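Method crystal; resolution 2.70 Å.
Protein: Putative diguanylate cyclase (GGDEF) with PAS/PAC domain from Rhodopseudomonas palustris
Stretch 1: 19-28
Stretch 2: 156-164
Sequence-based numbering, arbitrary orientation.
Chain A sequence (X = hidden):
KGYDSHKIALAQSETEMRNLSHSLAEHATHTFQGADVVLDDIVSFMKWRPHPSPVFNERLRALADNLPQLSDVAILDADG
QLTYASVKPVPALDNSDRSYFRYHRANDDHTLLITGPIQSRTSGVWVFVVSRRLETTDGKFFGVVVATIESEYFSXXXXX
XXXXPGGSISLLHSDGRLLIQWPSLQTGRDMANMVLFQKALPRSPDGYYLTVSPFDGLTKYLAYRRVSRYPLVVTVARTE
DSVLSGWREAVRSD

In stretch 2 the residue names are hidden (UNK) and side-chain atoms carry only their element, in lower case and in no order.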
# COMPACT_ATOMS: atom_id res chain seq x y z
N ASN A 19 18.25 -4.30 9.28
CA ASN A 19 17.93 -2.89 9.59
C ASN A 19 17.19 -2.31 8.46
O ASN A 19 16.29 -1.56 8.65
CB ASN A 19 19.15 -2.01 9.92
CG ASN A 19 20.03 -2.61 11.03
OD1 ASN A 19 21.22 -2.26 11.15
ND2 ASN A 19 19.46 -3.55 11.83
N LEU A 20 17.59 -2.66 7.25
CA LEU A 20 16.97 -2.05 6.09
C LEU A 20 15.42 -2.33 6.05
O LEU A 20 14.59 -1.42 5.86
CB LEU A 20 17.70 -2.54 4.86
CG LEU A 20 17.12 -1.90 3.63
CD1 LEU A 20 16.83 -0.43 3.90
CD2 LEU A 20 18.06 -2.13 2.44
N SER A 21 15.06 -3.59 6.28
CA SER A 21 13.70 -4.00 6.47
C SER A 21 13.01 -3.12 7.54
O SER A 21 11.87 -2.66 7.38
CB SER A 21 13.63 -5.49 6.83
OG SER A 21 13.60 -5.69 8.23
N HIS A 22 13.70 -2.85 8.63
CA HIS A 22 13.13 -1.95 9.61
C HIS A 22 12.87 -0.55 9.04
O HIS A 22 11.82 0.04 9.23
CB HIS A 22 14.03 -1.89 10.80
CG HIS A 22 13.44 -1.17 11.96
ND1 HIS A 22 12.90 -1.83 13.05
CD2 HIS A 22 13.31 0.16 12.22
CE1 HIS A 22 12.45 -0.94 13.92
NE2 HIS A 22 12.67 0.27 13.43
N SER A 23 13.81 -0.01 8.30
CA SER A 23 13.54 1.28 7.68
C SER A 23 12.38 1.24 6.69
O SER A 23 11.55 2.13 6.68
CB SER A 23 14.77 1.75 6.94
OG SER A 23 15.72 2.13 7.87
N LEU A 24 12.38 0.24 5.81
CA LEU A 24 11.31 0.09 4.83
C LEU A 24 9.94 -0.04 5.55
O LEU A 24 8.99 0.55 5.13
CB LEU A 24 11.62 -1.09 3.89
CG LEU A 24 12.90 -0.97 3.04
CD1 LEU A 24 13.24 -2.24 2.26
CD2 LEU A 24 12.85 0.16 2.07
N ALA A 25 9.87 -0.77 6.65
CA ALA A 25 8.60 -0.97 7.34
C ALA A 25 8.08 0.37 7.89
O ALA A 25 6.89 0.69 7.81
CB ALA A 25 8.77 -1.96 8.45
N GLU A 26 8.98 1.16 8.44
CA GLU A 26 8.59 2.46 8.94
C GLU A 26 8.18 3.41 7.88
O GLU A 26 7.25 4.19 8.03
CB GLU A 26 9.71 3.10 9.74
CG GLU A 26 9.86 2.41 11.04
CD GLU A 26 10.62 3.29 11.97
OE1 GLU A 26 10.04 3.65 13.04
OE2 GLU A 26 11.78 3.66 11.62
N HIS A 27 8.92 3.41 6.81
CA HIS A 27 8.49 4.23 5.72
C HIS A 27 7.02 3.90 5.36
O HIS A 27 6.24 4.81 5.02
CB HIS A 27 9.38 3.93 4.57
CG HIS A 27 9.01 4.69 3.36
ND1 HIS A 27 8.22 4.14 2.36
CD2 HIS A 27 9.36 5.92 2.94
CE1 HIS A 27 8.11 5.02 1.38
NE2 HIS A 27 8.79 6.10 1.70
N ALA A 28 6.64 2.60 5.41
CA ALA A 28 5.30 2.23 5.01
C ALA A 28 4.43 2.80 6.08
O ALA A 28 3.50 3.58 5.79
CB ALA A 28 5.12 0.73 4.92
N UNK A 156 9.85 4.50 -6.25
CA UNK A 156 10.86 5.52 -6.44
C UNK A 156 11.74 5.60 -5.21
O UNK A 156 12.92 5.75 -5.31
c UNK A 156 10.11 6.82 -6.67
o UNK A 156 9.71 6.80 -8.04
c UNK A 156 10.91 8.10 -6.32
N UNK A 157 11.13 5.52 -4.06
CA UNK A 157 11.88 5.41 -2.85
C UNK A 157 12.72 4.13 -2.93
O UNK A 157 13.88 4.12 -2.48
c UNK A 157 10.91 5.30 -1.69
c UNK A 157 12.77 4.92 2.16
c UNK A 157 11.19 4.17 0.52
c UNK A 157 11.56 5.17 -0.35
c UNK A 157 13.15 5.94 1.31
c UNK A 157 11.79 4.03 1.77
c UNK A 157 12.55 6.06 0.05
N UNK A 158 12.15 3.05 -3.49
CA UNK A 158 12.80 1.76 -3.31
C UNK A 158 14.04 1.72 -4.15
O UNK A 158 15.05 1.11 -3.77
o UNK A 158 7.73 -0.23 0.17
c UNK A 158 9.90 0.68 -0.35
c UNK A 158 8.75 -0.03 -0.72
c UNK A 158 8.64 -0.56 -2.00
c UNK A 158 10.92 0.84 -1.28
c UNK A 158 10.82 0.31 -2.57
c UNK A 158 11.91 0.53 -3.58
c UNK A 158 9.67 -0.38 -2.91
N UNK A 159 14.00 2.41 -5.28
CA UNK A 159 15.19 2.42 -6.11
C UNK A 159 16.36 3.25 -5.55
O UNK A 159 17.46 3.15 -6.06
c UNK A 159 14.36 4.37 -9.29
c UNK A 159 14.86 2.77 -7.54
n UNK A 159 15.21 4.42 -11.55
c UNK A 159 14.70 4.21 -7.81
c UNK A 159 15.63 4.24 -10.15
N UNK A 160 16.16 4.02 -4.49
CA UNK A 160 17.28 4.72 -3.92
C UNK A 160 18.25 3.80 -3.16
O UNK A 160 19.10 4.29 -2.41
c UNK A 160 16.85 5.81 -2.90
c UNK A 160 15.81 6.74 -3.46
o UNK A 160 16.38 5.18 -1.70
N UNK A 161 18.15 2.48 -3.27
CA UNK A 161 18.91 1.66 -2.35
C UNK A 161 19.89 0.80 -3.06
O UNK A 161 19.51 0.02 -3.91
c UNK A 161 15.46 2.60 0.59
c UNK A 161 17.37 1.49 -0.37
c UNK A 161 17.48 2.40 1.87
c UNK A 161 16.18 2.84 1.77
c UNK A 161 16.05 1.94 -0.47
c UNK A 161 18.01 0.78 -1.50
c UNK A 161 18.06 1.73 0.80
N UNK A 162 21.15 0.89 -2.67
CA UNK A 162 22.13 0.07 -3.35
C UNK A 162 22.18 -1.40 -2.89
O UNK A 162 22.68 -1.72 -1.80
o UNK A 162 25.53 0.59 -4.66
c UNK A 162 24.33 0.23 -4.54
c UNK A 162 23.52 0.70 -3.35
o UNK A 162 23.74 -0.53 -5.38
N UNK A 163 21.68 -2.29 -3.73
CA UNK A 163 21.48 -3.66 -3.30
C UNK A 163 22.17 -4.69 -4.16
O UNK A 163 21.88 -5.90 -4.06
c UNK A 163 19.99 -3.98 -3.38
c UNK A 163 19.94 -3.92 -0.84
c UNK A 163 19.11 -3.96 -2.13
c UNK A 163 18.26 -2.76 -2.26
N UNK A 164 23.02 -4.22 -5.06
CA UNK A 164 23.68 -5.11 -6.01
C UNK A 164 22.74 -5.50 -7.13
O UNK A 164 21.53 -5.34 -7.06
O HOH W 1 8.07 1.45 2.46

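Stretch 1 is a length of helix that offers Leu 20, Leu 24 and His 27 to stretch 2, a spacing of four and three residues that keeps them on one side.

Position 156 carries three side-chain atoms, a carbon bearing one oxygen and one carbon, and touches nothing on stretch 1. That beta-branched side chain with a hydroxyl is Thr 156, whose oxygen is hydrogen-bonded elsewhere in the structure.

At position 157, one carbon leads to a ring of six carbons with no oxygen. The ring lies over a face of the His 27 imidazole and also meets Leu 24. This is Phe 157. The rings form an offset stack, centroids 3.8 Å apart and planes at 14°, with His 27 CG 3.3 Å from Phe 157 CE2.

Position 158 has the same carbon and six-membered ring plus one oxygen, and the ring touches Leu 24, so it is Tyr 158. Its CA-to-CB bond points sideways, yet the ring approaches the helix, and Leu 24 CD2 lies 3.9 Å from Tyr 158 CE1. The hydroxyl extends to a water.

Position 159 is a row of four carbons ending in nitrogen, out of reach of stretch 1: Lys 159.

Position 160 repeats the pattern of one carbon carrying an oxygen and a carbon, and touches nothing on stretch 1. It is Thr 160, and it works within its own stretch, Thr 160 OG1 donating to Phe 157 O at 2.8 Å.

Position 161 shows one carbon and a ring of six carbons, near Leu 20 and Leu 24. Phe 161 closes a type I turn begun at Tyr 158; Leu 20 CD1 packs 3.5 Å from Phe 161 CE1, and Leu 24 CD2 is 3.9 Å from Phe 161 CE2.

Position 162 has two carbons, the second carrying two oxygens, and touches nothing on stretch 1. This is Asp 162, exposed, its CA-to-CB bond pointing away from stretch 1.

Position 163 has four carbons forked at the second and meets Leu 20; this is Leu 163. Leu 163 CD1 reaches Leu 20 CD2 at 4.2 Å.

Position 164 has no side-chain atoms, and its positive phi suits what it is, Gly 164.

The rule is apolar packing around a turn. Leu 24 CD2 meets three aromatic rings, Leu 20 bridges Phe 161 and Leu 163, and His 27 supplies a flat surface for Phe 157. No direct hydrogen bond crosses; instead one water joins the polar groups, 3.0 Å from Leu 24 O, to which it donates, 2.7 Å from His 27 ND1 and 2.9 Å from Tyr 158 OH. The polar link thus sits beside the packing.

Stretch 2 (156-164) TFYKTFDLG
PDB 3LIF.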